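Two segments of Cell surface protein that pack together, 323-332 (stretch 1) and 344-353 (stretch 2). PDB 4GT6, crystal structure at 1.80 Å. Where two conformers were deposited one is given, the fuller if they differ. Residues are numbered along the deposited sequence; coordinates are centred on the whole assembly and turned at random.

Stretch 1 (323-332) TQILDDAFAG
Stretch 2 344-353: SVTKIPESAF

The two segments run side by side in the same direction, Thr323 level with Val345, Gln324 with Lys347, Ile325 with Ile348, Asp328 with Ala352 and Phe330 with Phe353, and together they bury 723 Å². Backbone hydrogen bonds accompany this register, and apolar side chains, among them Ile325 with its CB pointing toward stretch 2, pack beside them.

Ser344 (chi1 p) begins with its carbonyl, whose O receives a CA-H contact from Thr323 CA at 3.3 Å. Val345 (phi/psi -75/116, chi1 t) lays CG1 4.0 Å from Ile325 CD1. At Thr346 (-117/-2, chi1 p) the backbone N donates to Thr323 O at 2.9 Å, nearly straight at 168°. Lys347 is extended (-139/121, chi1 m), and its O accepts from Ile325 N at 3.0 Å and 171°. Thus Gln324 (-153/146, chi1 p) lies between two bonded neighbours.

Ile348 (-145/99, chi1 m) brings CG1 4.3 Å from CD1 of Ile325, whose own side chain is m, t. Pro349 (-64/153) points its CB toward stretch 1, and its O accepts from Ala352 N at 3.0 Å as the backbone takes up helical phi/psi; Glu350 (-55/-33) points away and does not touch stretch 1.

Ser351 (-70/-18, chi1 p) points its CB toward stretch 1 and makes a polar link. Its OG donates to Asp327 OD1 at 2.6 Å and accepts from Asp328 N at 3.1 Å, so one hydroxyl ties a side chain and a backbone amide together. Asp327 (-51/136, chi1 m) and Asp328 (58/19, chi1 m) are the central residues of a type II turn from Leu326 to Ala329; a type I turn follows from Asp328 to Ala331.

Ala352 (-58/-34) fits its CB 3.9 Å from Ile325 CG2, while its O accepts from Phe330 N at 2.8 Å. Finally Phe353 (-120/32, chi1 -68°, chi2 -79°) matches Phe330 (-126/25, chi1 -66°, chi2 -87°): the two residues have similar conformations, and the ring planes lie 6° apart, but slid, with centroids 5.2 Å apart and little overlap.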

# COMPACT_ATOMS: atom_id res chain seq x y z
N THR A 323 -14.43 26.04 2.14
CA THR A 323 -15.89 25.96 2.28
C THR A 323 -16.30 24.79 3.17
O THR A 323 -17.44 24.74 3.64
CB THR A 323 -16.56 25.85 0.91
OG1 THR A 323 -16.15 24.61 0.31
CG2 THR A 323 -16.22 27.03 0.01
N GLN A 324 -15.40 23.83 3.36
CA GLN A 324 -15.71 22.68 4.21
C GLN A 324 -14.45 22.09 4.81
O GLN A 324 -13.38 22.11 4.19
CB GLN A 324 -16.52 21.60 3.46
CG GLN A 324 -15.86 21.08 2.18
CD GLN A 324 -16.68 20.06 1.44
OE1 GLN A 324 -17.88 19.87 1.67
NE2 GLN A 324 -16.05 19.37 0.51
N ILE A 325 -14.60 21.59 6.04
CA ILE A 325 -13.60 20.91 6.86
C ILE A 325 -14.19 19.52 7.04
O ILE A 325 -15.20 19.40 7.72
CB ILE A 325 -13.38 21.70 8.18
CG1 ILE A 325 -12.83 23.13 7.91
CG2 ILE A 325 -12.49 20.92 9.16
CD1 ILE A 325 -12.75 24.06 9.20
N LEU A 326 -13.61 18.50 6.40
CA LEU A 326 -14.24 17.18 6.39
C LEU A 326 -13.99 16.36 7.67
O LEU A 326 -13.33 16.81 8.61
CB LEU A 326 -13.83 16.39 5.13
CG LEU A 326 -14.22 17.02 3.76
CD1 LEU A 326 -13.94 16.03 2.62
CD2 LEU A 326 -15.70 17.42 3.73
N ASP A 327 -14.57 15.15 7.71
CA ASP A 327 -14.51 14.26 8.88
C ASP A 327 -13.09 14.06 9.41
O ASP A 327 -12.17 13.89 8.63
CB ASP A 327 -15.13 12.91 8.55
CG ASP A 327 -16.65 12.90 8.66
OD1 ASP A 327 -17.17 13.00 9.79
OD2 ASP A 327 -17.32 12.75 7.62
N ASP A 328 -12.93 14.12 10.74
CA ASP A 328 -11.66 13.88 11.43
C ASP A 328 -10.50 14.81 10.98
O ASP A 328 -9.36 14.49 11.26
CB ASP A 328 -11.23 12.41 11.21
CG ASP A 328 -12.10 11.37 11.89
OD1 ASP A 328 -12.86 11.74 12.82
OD2 ASP A 328 -11.99 10.18 11.52
N ALA A 329 -10.79 15.97 10.34
CA ALA A 329 -9.73 16.87 9.86
C ALA A 329 -8.70 17.23 10.97
O ALA A 329 -7.52 17.32 10.66
CB ALA A 329 -10.32 18.14 9.28
N PHE A 330 -9.15 17.41 12.22
CA PHE A 330 -8.25 17.71 13.35
C PHE A 330 -8.45 16.71 14.49
O PHE A 330 -8.16 17.04 15.64
CB PHE A 330 -8.47 19.15 13.86
CG PHE A 330 -8.08 20.19 12.84
CD1 PHE A 330 -6.77 20.65 12.76
CD2 PHE A 330 -9.01 20.65 11.90
CE1 PHE A 330 -6.41 21.62 11.82
CE2 PHE A 330 -8.65 21.61 10.95
CZ PHE A 330 -7.36 22.10 10.93
N ALA A 331 -8.93 15.49 14.18
CA ALA A 331 -9.20 14.49 15.23
C ALA A 331 -7.93 14.10 15.97
O ALA A 331 -6.93 13.74 15.34
CB ALA A 331 -9.85 13.25 14.63
N GLY A 332 -7.97 14.20 17.30
CA GLY A 332 -6.84 13.84 18.14
C GLY A 332 -5.76 14.90 18.25
O GLY A 332 -4.67 14.61 18.77
N SER A 344 -16.56 31.62 5.13
CA SER A 344 -16.77 30.80 3.93
C SER A 344 -17.01 29.31 4.31
O SER A 344 -17.58 28.57 3.49
CB SER A 344 -15.58 30.92 2.97
OG SER A 344 -14.38 30.48 3.59
N VAL A 345 -16.60 28.86 5.53
CA VAL A 345 -16.78 27.45 5.95
C VAL A 345 -18.26 27.21 6.30
O VAL A 345 -18.77 27.79 7.26
CB VAL A 345 -15.84 27.03 7.12
CG1 VAL A 345 -16.07 25.57 7.50
CG2 VAL A 345 -14.37 27.24 6.78
N THR A 346 -18.95 26.34 5.53
CA THR A 346 -20.38 26.11 5.79
C THR A 346 -20.68 24.66 6.19
O THR A 346 -21.84 24.32 6.46
CB THR A 346 -21.20 26.50 4.55
OG1 THR A 346 -20.80 25.68 3.45
CG2 THR A 346 -21.06 27.99 4.20
N LYS A 347 -19.63 23.81 6.22
CA LYS A 347 -19.76 22.40 6.59
C LYS A 347 -18.59 21.99 7.47
O LYS A 347 -17.43 22.09 7.05
CB LYS A 347 -19.85 21.48 5.35
CG LYS A 347 -21.17 21.58 4.59
CD LYS A 347 -21.32 20.44 3.59
N ILE A 348 -18.90 21.52 8.68
CA ILE A 348 -17.93 21.03 9.69
C ILE A 348 -18.60 19.86 10.43
O ILE A 348 -19.39 20.12 11.34
CB ILE A 348 -17.39 22.09 10.72
CG1 ILE A 348 -16.87 23.39 10.06
CG2 ILE A 348 -16.32 21.45 11.65
CD1 ILE A 348 -16.65 24.56 11.05
N PRO A 349 -18.31 18.59 10.07
CA PRO A 349 -18.89 17.47 10.85
C PRO A 349 -18.36 17.49 12.28
O PRO A 349 -17.26 17.99 12.51
CB PRO A 349 -18.41 16.22 10.09
CG PRO A 349 -17.78 16.69 8.85
CD PRO A 349 -17.39 18.11 9.03
N GLU A 350 -19.13 16.95 13.25
CA GLU A 350 -18.73 16.89 14.66
C GLU A 350 -17.35 16.20 14.83
O GLU A 350 -16.58 16.58 15.71
CB GLU A 350 -19.80 16.16 15.48
CG GLU A 350 -19.72 16.42 16.98
CD GLU A 350 -20.63 15.56 17.84
OE1 GLU A 350 -21.60 14.98 17.31
OE2 GLU A 350 -20.36 15.48 19.06
N SER A 351 -17.04 15.21 13.98
CA SER A 351 -15.77 14.47 14.11
C SER A 351 -14.53 15.32 13.74
O SER A 351 -13.42 14.94 14.12
CB SER A 351 -15.79 13.21 13.26
OG SER A 351 -15.71 13.60 11.90
N ALA A 352 -14.71 16.44 13.02
CA ALA A 352 -13.57 17.27 12.59
C ALA A 352 -12.74 17.76 13.78
O ALA A 352 -11.52 17.84 13.67
CB ALA A 352 -14.06 18.45 11.75
N PHE A 353 -13.37 18.04 14.92
CA PHE A 353 -12.65 18.52 16.10
C PHE A 353 -12.83 17.57 17.29
O PHE A 353 -12.79 18.00 18.44
CB PHE A 353 -13.09 19.97 16.44
CG PHE A 353 -12.63 20.94 15.38
CD1 PHE A 353 -11.31 21.38 15.34
CD2 PHE A 353 -13.50 21.36 14.38
CE1 PHE A 353 -10.88 22.25 14.34
CE2 PHE A 353 -13.06 22.22 13.36
CZ PHE A 353 -11.75 22.65 13.34
O HOH W 1 -19.09 13.75 12.58